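Local atomic coordinates of probable thiol peroxidase (Chromobacterium violaceum, PDB entry 3KEB), a protein that is probably a thiol peroxidase of the thioredoxin-like redoxin family, reducing peroxides at the expense of thiols. Residues P16-L28 and I140-R154. Residues are numbered along the deposited sequence; the frame is centred on the assembly and turned at random.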
loop_
_atom_site.group_PDB
_atom_site.type_symbol
_atom_site.label_atom_id
_atom_site.label_comp_id
_atom_site.label_asym_id
_atom_site.label_seq_id
_atom_site.Cartn_x
_atom_site.Cartn_y
_atom_site.Cartn_z
ATOM N N PRO A 16 -16.337 10.326 6.379
ATOM C CA PRO A 16 -17.294 9.289 5.915
ATOM C C PRO A 16 -16.658 7.993 5.544
ATOM O O PRO A 16 -15.474 7.963 5.114
ATOM C CB PRO A 16 -17.954 9.927 4.679
ATOM C CG PRO A 16 -17.429 11.399 4.600
ATOM C CD PRO A 16 -16.156 11.415 5.403
ATOM N N VAL A 17 -17.402 6.913 5.755
ATOM C CA VAL A 17 -17.029 5.581 5.331
ATOM C C VAL A 17 -18.143 5.139 4.403
ATOM O O VAL A 17 -19.316 5.235 4.737
ATOM C CB VAL A 17 -16.881 4.642 6.509
ATOM C CG1 VAL A 17 -16.420 3.209 6.066
ATOM C CG2 VAL A 17 -15.866 5.272 7.547
ATOM N N ILE A 18 -17.736 4.634 3.233
ATOM C CA ILE A 18 -18.594 4.437 2.113
ATOM C C ILE A 18 -18.731 2.969 1.726
ATOM O O ILE A 18 -17.765 2.220 1.781
ATOM C CB ILE A 18 -18.019 5.204 0.872
ATOM C CG1 ILE A 18 -17.853 6.704 1.166
ATOM C CG2 ILE A 18 -18.952 4.993 -0.294
ATOM C CD1 ILE A 18 -19.136 7.328 1.576
ATOM N N GLY A 19 -19.932 2.584 1.279
ATOM C CA GLY A 19 -20.179 1.241 0.778
ATOM C C GLY A 19 -21.120 0.491 1.695
ATOM O O GLY A 19 -21.463 0.968 2.764
ATOM N N ASP A 20 -21.462 -0.729 1.313
ATOM C CA ASP A 20 -22.390 -1.582 2.060
ATOM C C ASP A 20 -21.590 -2.580 2.903
ATOM O O ASP A 20 -21.035 -3.551 2.409
ATOM C CB ASP A 20 -23.265 -2.367 1.095
ATOM C CG ASP A 20 -24.250 -1.471 0.318
ATOM O OD1 ASP A 20 -24.537 -0.336 0.767
ATOM O OD2 ASP A 20 -24.767 -1.931 -0.719
ATOM N N PHE A 21 -21.592 -2.349 4.182
ATOM C CA PHE A 21 -20.810 -3.169 5.106
ATOM C C PHE A 21 -21.614 -4.445 5.355
ATOM O O PHE A 21 -22.852 -4.362 5.553
ATOM C CB PHE A 21 -20.605 -2.380 6.392
ATOM C CG PHE A 21 -19.764 -3.118 7.430
ATOM C CD1 PHE A 21 -18.474 -3.402 7.183
ATOM C CD2 PHE A 21 -20.303 -3.448 8.657
ATOM C CE1 PHE A 21 -17.717 -4.037 8.120
ATOM C CE2 PHE A 21 -19.563 -4.094 9.611
ATOM C CZ PHE A 21 -18.267 -4.392 9.337
ATOM N N PRO A 22 -20.977 -5.622 5.251
ATOM C CA PRO A 22 -21.729 -6.885 5.474
ATOM C C PRO A 22 -22.363 -6.985 6.852
ATOM O O PRO A 22 -21.801 -6.500 7.862
ATOM C CB PRO A 22 -20.684 -7.976 5.285
ATOM C CG PRO A 22 -19.661 -7.345 4.397
ATOM C CD PRO A 22 -19.581 -5.913 4.870
ATOM N N ARG A 23 -23.540 -7.590 6.867
ATOM C CA ARG A 23 -24.353 -7.726 8.079
ATOM C C ARG A 23 -24.578 -9.178 8.427
ATOM O O ARG A 23 -24.431 -10.061 7.576
ATOM C CB ARG A 23 -25.718 -7.073 7.886
ATOM C CG ARG A 23 -25.651 -5.566 7.780
ATOM C CD ARG A 23 -27.057 -4.952 7.853
ATOM N NE ARG A 23 -27.208 -3.924 6.839
ATOM C CZ ARG A 23 -28.379 -3.446 6.435
ATOM N NH1 ARG A 23 -29.502 -3.877 6.984
ATOM N NH2 ARG A 23 -28.410 -2.518 5.492
ATOM N N LYS A 24 -24.960 -9.413 9.679
ATOM C CA LYS A 24 -25.323 -10.736 10.161
ATOM C C LYS A 24 -26.284 -11.392 9.170
ATOM O O LYS A 24 -27.291 -10.777 8.781
ATOM C CB LYS A 24 -26.005 -10.620 11.545
ATOM C CG LYS A 24 -26.572 -11.943 12.019
ATOM C CD LYS A 24 -26.557 -12.154 13.575
ATOM C CE LYS A 24 -26.241 -13.680 13.928
ATOM N NZ LYS A 24 -25.122 -14.048 14.960
ATOM N N GLY A 25 -25.978 -12.628 8.790
ATOM C CA GLY A 25 -26.795 -13.400 7.882
ATOM C C GLY A 25 -26.434 -13.294 6.413
ATOM O O GLY A 25 -26.895 -14.111 5.611
ATOM N N ASP A 26 -25.641 -12.285 6.067
ATOM C CA ASP A 26 -25.082 -12.143 4.720
ATOM C C ASP A 26 -23.995 -13.181 4.436
ATOM O O ASP A 26 -23.243 -13.589 5.352
ATOM C CB ASP A 26 -24.431 -10.758 4.496
ATOM C CG ASP A 26 -25.393 -9.614 4.440
ATOM O OD1 ASP A 26 -26.631 -9.814 4.424
ATOM O OD2 ASP A 26 -24.864 -8.459 4.364
ATOM N N TYR A 27 -23.886 -13.593 3.171
ATOM C CA TYR A 27 -22.704 -14.292 2.671
ATOM C C TYR A 27 -21.644 -13.225 2.361
ATOM O O TYR A 27 -21.985 -12.148 1.848
ATOM C CB TYR A 27 -23.020 -15.116 1.430
ATOM C CG TYR A 27 -23.747 -16.419 1.707
ATOM C CD1 TYR A 27 -23.042 -17.612 1.942
ATOM C CD2 TYR A 27 -25.113 -16.473 1.734
ATOM C CE1 TYR A 27 -23.713 -18.813 2.169
ATOM C CE2 TYR A 27 -25.773 -17.671 1.964
ATOM C CZ TYR A 27 -25.058 -18.831 2.193
ATOM O OH TYR A 27 -25.743 -20.008 2.426
ATOM N N LEU A 28 -20.397 -13.480 2.757
ATOM C CA LEU A 28 -19.299 -12.544 2.450
ATOM C C LEU A 28 -19.223 -12.227 0.977
ATOM O O LEU A 28 -19.355 -13.145 0.086
ATOM C CB LEU A 28 -17.955 -13.066 2.935
ATOM C CG LEU A 28 -17.687 -13.260 4.433
ATOM C CD1 LEU A 28 -16.500 -14.150 4.647
ATOM C CD2 LEU A 28 -17.530 -11.915 5.159
ATOM N N ILE A 140 -14.435 -5.380 11.759
ATOM C CA ILE A 140 -14.257 -6.779 12.094
ATOM C C ILE A 140 -15.446 -7.515 11.650
ATOM O O ILE A 140 -16.561 -7.016 11.799
ATOM C CB ILE A 140 -13.994 -7.023 13.610
ATOM C CG1 ILE A 140 -13.692 -8.494 13.876
ATOM C CG2 ILE A 140 -15.182 -6.547 14.525
ATOM C CD1 ILE A 140 -12.972 -8.694 15.297
ATOM N N ILE A 141 -15.224 -8.705 11.108
ATOM C CA ILE A 141 -16.331 -9.568 10.655
ATOM C C ILE A 141 -16.047 -11.008 10.978
ATOM O O ILE A 141 -15.036 -11.557 10.562
ATOM C CB ILE A 141 -16.505 -9.506 9.126
ATOM C CG1 ILE A 141 -16.727 -8.084 8.648
ATOM C CG2 ILE A 141 -17.682 -10.423 8.643
ATOM C CD1 ILE A 141 -16.713 -7.941 7.118
ATOM N N LEU A 142 -16.929 -11.608 11.765
ATOM C CA LEU A 142 -16.881 -13.022 12.094
ATOM C C LEU A 142 -17.803 -13.752 11.114
ATOM O O LEU A 142 -19.019 -13.462 11.037
ATOM C CB LEU A 142 -17.388 -13.270 13.509
ATOM C CG LEU A 142 -17.584 -14.709 13.951
ATOM C CD1 LEU A 142 -16.243 -15.452 14.045
ATOM C CD2 LEU A 142 -18.436 -14.740 15.274
ATOM N N ALA A 143 -17.219 -14.734 10.417
ATOM C CA ALA A 143 -17.960 -15.574 9.432
ATOM C C ALA A 143 -17.665 -17.034 9.686
ATOM O O ALA A 143 -16.556 -17.400 10.134
ATOM C CB ALA A 143 -17.592 -15.211 7.981
ATOM N N ASP A 144 -18.662 -17.872 9.465
ATOM C CA ASP A 144 -18.462 -19.311 9.589
ATOM C C ASP A 144 -17.787 -19.922 8.354
ATOM O O ASP A 144 -17.411 -19.213 7.420
ATOM C CB ASP A 144 -19.771 -20.001 9.945
ATOM C CG ASP A 144 -20.851 -19.839 8.910
ATOM O OD1 ASP A 144 -20.544 -19.666 7.710
ATOM O OD2 ASP A 144 -22.040 -19.939 9.338
ATOM N N ALA A 145 -17.678 -21.242 8.312
ATOM C CA ALA A 145 -16.965 -21.887 7.235
ATOM C C ALA A 145 -17.742 -21.813 5.913
ATOM O O ALA A 145 -17.134 -21.933 4.843
ATOM C CB ALA A 145 -16.651 -23.336 7.588
ATOM N N ALA A 146 -19.060 -21.540 5.988
ATOM C CA ALA A 146 -19.880 -21.277 4.806
ATOM C C ALA A 146 -19.812 -19.807 4.326
ATOM O O ALA A 146 -20.535 -19.408 3.398
ATOM C CB ALA A 146 -21.388 -21.662 5.125
ATOM N N ASN A 147 -18.977 -19.016 4.974
ATOM C CA ASN A 147 -18.835 -17.575 4.748
ATOM C C ASN A 147 -20.092 -16.768 5.019
ATOM O O ASN A 147 -20.280 -15.701 4.485
ATOM C CB ASN A 147 -18.245 -17.278 3.359
ATOM C CG ASN A 147 -16.862 -17.882 3.198
ATOM O OD1 ASN A 147 -16.014 -17.879 4.171
ATOM N ND2 ASN A 147 -16.627 -18.479 2.053
ATOM N N VAL A 148 -20.924 -17.260 5.928
ATOM C CA VAL A 148 -22.045 -16.488 6.432
ATOM C C VAL A 148 -21.593 -15.678 7.624
ATOM O O VAL A 148 -20.920 -16.194 8.542
ATOM C CB VAL A 148 -23.229 -17.403 6.802
ATOM C CG1 VAL A 148 -24.268 -16.630 7.573
ATOM C CG2 VAL A 148 -23.805 -17.985 5.539
ATOM N N VAL A 149 -21.994 -14.399 7.629
ATOM C CA VAL A 149 -21.639 -13.456 8.692
ATOM C C VAL A 149 -22.464 -13.697 9.960
ATOM O O VAL A 149 -23.703 -13.770 9.893
ATOM C CB VAL A 149 -21.809 -11.993 8.191
ATOM C CG1 VAL A 149 -21.497 -10.949 9.293
ATOM C CG2 VAL A 149 -20.844 -11.714 7.022
ATOM N N HIS A 150 -21.774 -13.842 11.100
ATOM C CA HIS A 150 -22.425 -13.956 12.451
ATOM C C HIS A 150 -22.344 -12.681 13.309
ATOM O O HIS A 150 -23.200 -12.418 14.179
ATOM C CB HIS A 150 -21.794 -15.104 13.256
ATOM C CG HIS A 150 -22.122 -16.458 12.726
ATOM N ND1 HIS A 150 -22.851 -17.385 13.438
ATOM C CD2 HIS A 150 -21.838 -17.036 11.540
ATOM C CE1 HIS A 150 -22.997 -18.476 12.712
ATOM N NE2 HIS A 150 -22.395 -18.287 11.552
ATOM N N TYR A 151 -21.349 -11.850 13.021
ATOM C CA TYR A 151 -21.136 -10.584 13.712
ATOM C C TYR A 151 -20.323 -9.668 12.807
ATOM O O TYR A 151 -19.346 -10.121 12.167
ATOM C CB TYR A 151 -20.333 -10.834 15.031
ATOM C CG TYR A 151 -20.042 -9.589 15.744
ATOM C CD1 TYR A 151 -20.959 -9.066 16.610
ATOM C CD2 TYR A 151 -18.856 -8.867 15.496
ATOM C CE1 TYR A 151 -20.702 -7.857 17.282
ATOM C CE2 TYR A 151 -18.592 -7.643 16.160
ATOM C CZ TYR A 151 -19.517 -7.170 17.064
ATOM O OH TYR A 151 -19.340 -5.981 17.746
ATOM N N SER A 152 -20.665 -8.390 12.770
ATOM C CA SER A 152 -19.820 -7.415 12.066
ATOM C C SER A 152 -19.860 -6.061 12.800
ATOM O O SER A 152 -20.894 -5.685 13.332
ATOM C CB SER A 152 -20.213 -7.278 10.562
ATOM O OG SER A 152 -21.497 -6.694 10.384
ATOM N N GLU A 153 -18.759 -5.319 12.801
ATOM C CA GLU A 153 -18.712 -4.044 13.466
ATOM C C GLU A 153 -17.670 -3.198 12.767
ATOM O O GLU A 153 -16.546 -3.644 12.510
ATOM C CB GLU A 153 -18.317 -4.264 14.943
ATOM C CG GLU A 153 -18.100 -2.984 15.757
ATOM C CD GLU A 153 -17.407 -3.234 17.103
ATOM O OE1 GLU A 153 -16.925 -4.354 17.395
ATOM O OE2 GLU A 153 -17.366 -2.287 17.874
ATOM N N ARG A 154 -18.010 -1.946 12.525
ATOM C CA ARG A 154 -17.001 -0.950 12.149
ATOM C C ARG A 154 -16.727 -0.051 13.298
ATOM O O ARG A 154 -17.638 0.316 14.021
ATOM C CB ARG A 154 -17.536 -0.109 11.011
ATOM C CG ARG A 154 -17.615 -0.881 9.834
ATOM C CD ARG A 154 -18.103 -0.061 8.693
ATOM N NE ARG A 154 -19.545 0.212 8.777
ATOM C CZ ARG A 154 -20.257 0.810 7.823
ATOM N NH1 ARG A 154 -19.682 1.226 6.725
ATOM N NH2 ARG A 154 -21.580 1.043 7.975
HETATM O O HOH W 1 -21.146 3.035 4.507
HETATM O O HOH W 2 -23.078 0.093 5.183
HETATM O O HOH W 3 -23.769 -16.430 16.024
#
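Ile-141, on strand 139-143, turns its side chain to the loop 16-28: CG2 lies 3.8 Å from Leu-28 CD2, while CD1 meets the Pro-22 ring at CG and CG1 approaches CZ of Phe-21. Two residues on, the Ala-143 methyl packs on Leu-28 CD1. The type I turn from Asp-144 to Asn-147 then presents its last carbonyl to the loop, and Leu-28 N donates to Asn-147 O at 2.8 Å. Val-148 bridges Tyr-27 backbone to backbone and sets CG2 over one face of the tyrosine ring as a CH-pi contact, with Ala-146 O at the ring edge. Val-149 is held through both of its backbone polar atoms: N donates to Asp-26 O (2.7 Å), and O accepts an almost straight bond (176°) from Gly-25 N, which lies in the type II turn from Arg-23 to Asp-26. Its CG2 touches both Pro-22 CB and Leu-28 CD2. At the classic bulge of His-150 and Tyr-151 opposite Leu-142, His-150 O takes Lys-24 NZ at 2.6 Å on a lone pair, and a water joins that amine to His-150 ND1; NE2 donates to Asp-144 OD2, which lies in the imidazole plane. Ser-152 OG, set between the backbone N and the carbonyl carbon (chi1 67°), donates to Pro-22 O, 2.5 Å away, close to Phe-21 CE2; Glu-153 N meets that ring's edge. Arg-154 lays CG over the centre of the Phe-21 ring, 3.5 Å from the centroid; its guanidinium, 6° from parallel to that ring, covers Phe-21 CB, and NH1 bonds Gly-124 O and a water within hydrogen-bonding reach of Val-17 O and Gly-19 O. The N-terminal loop thus packs along the beta-hairpin 139-154, whose second strand is outermost within the chain on this side of the central sheet, an edge hairpin characteristic of the thioredoxin fold.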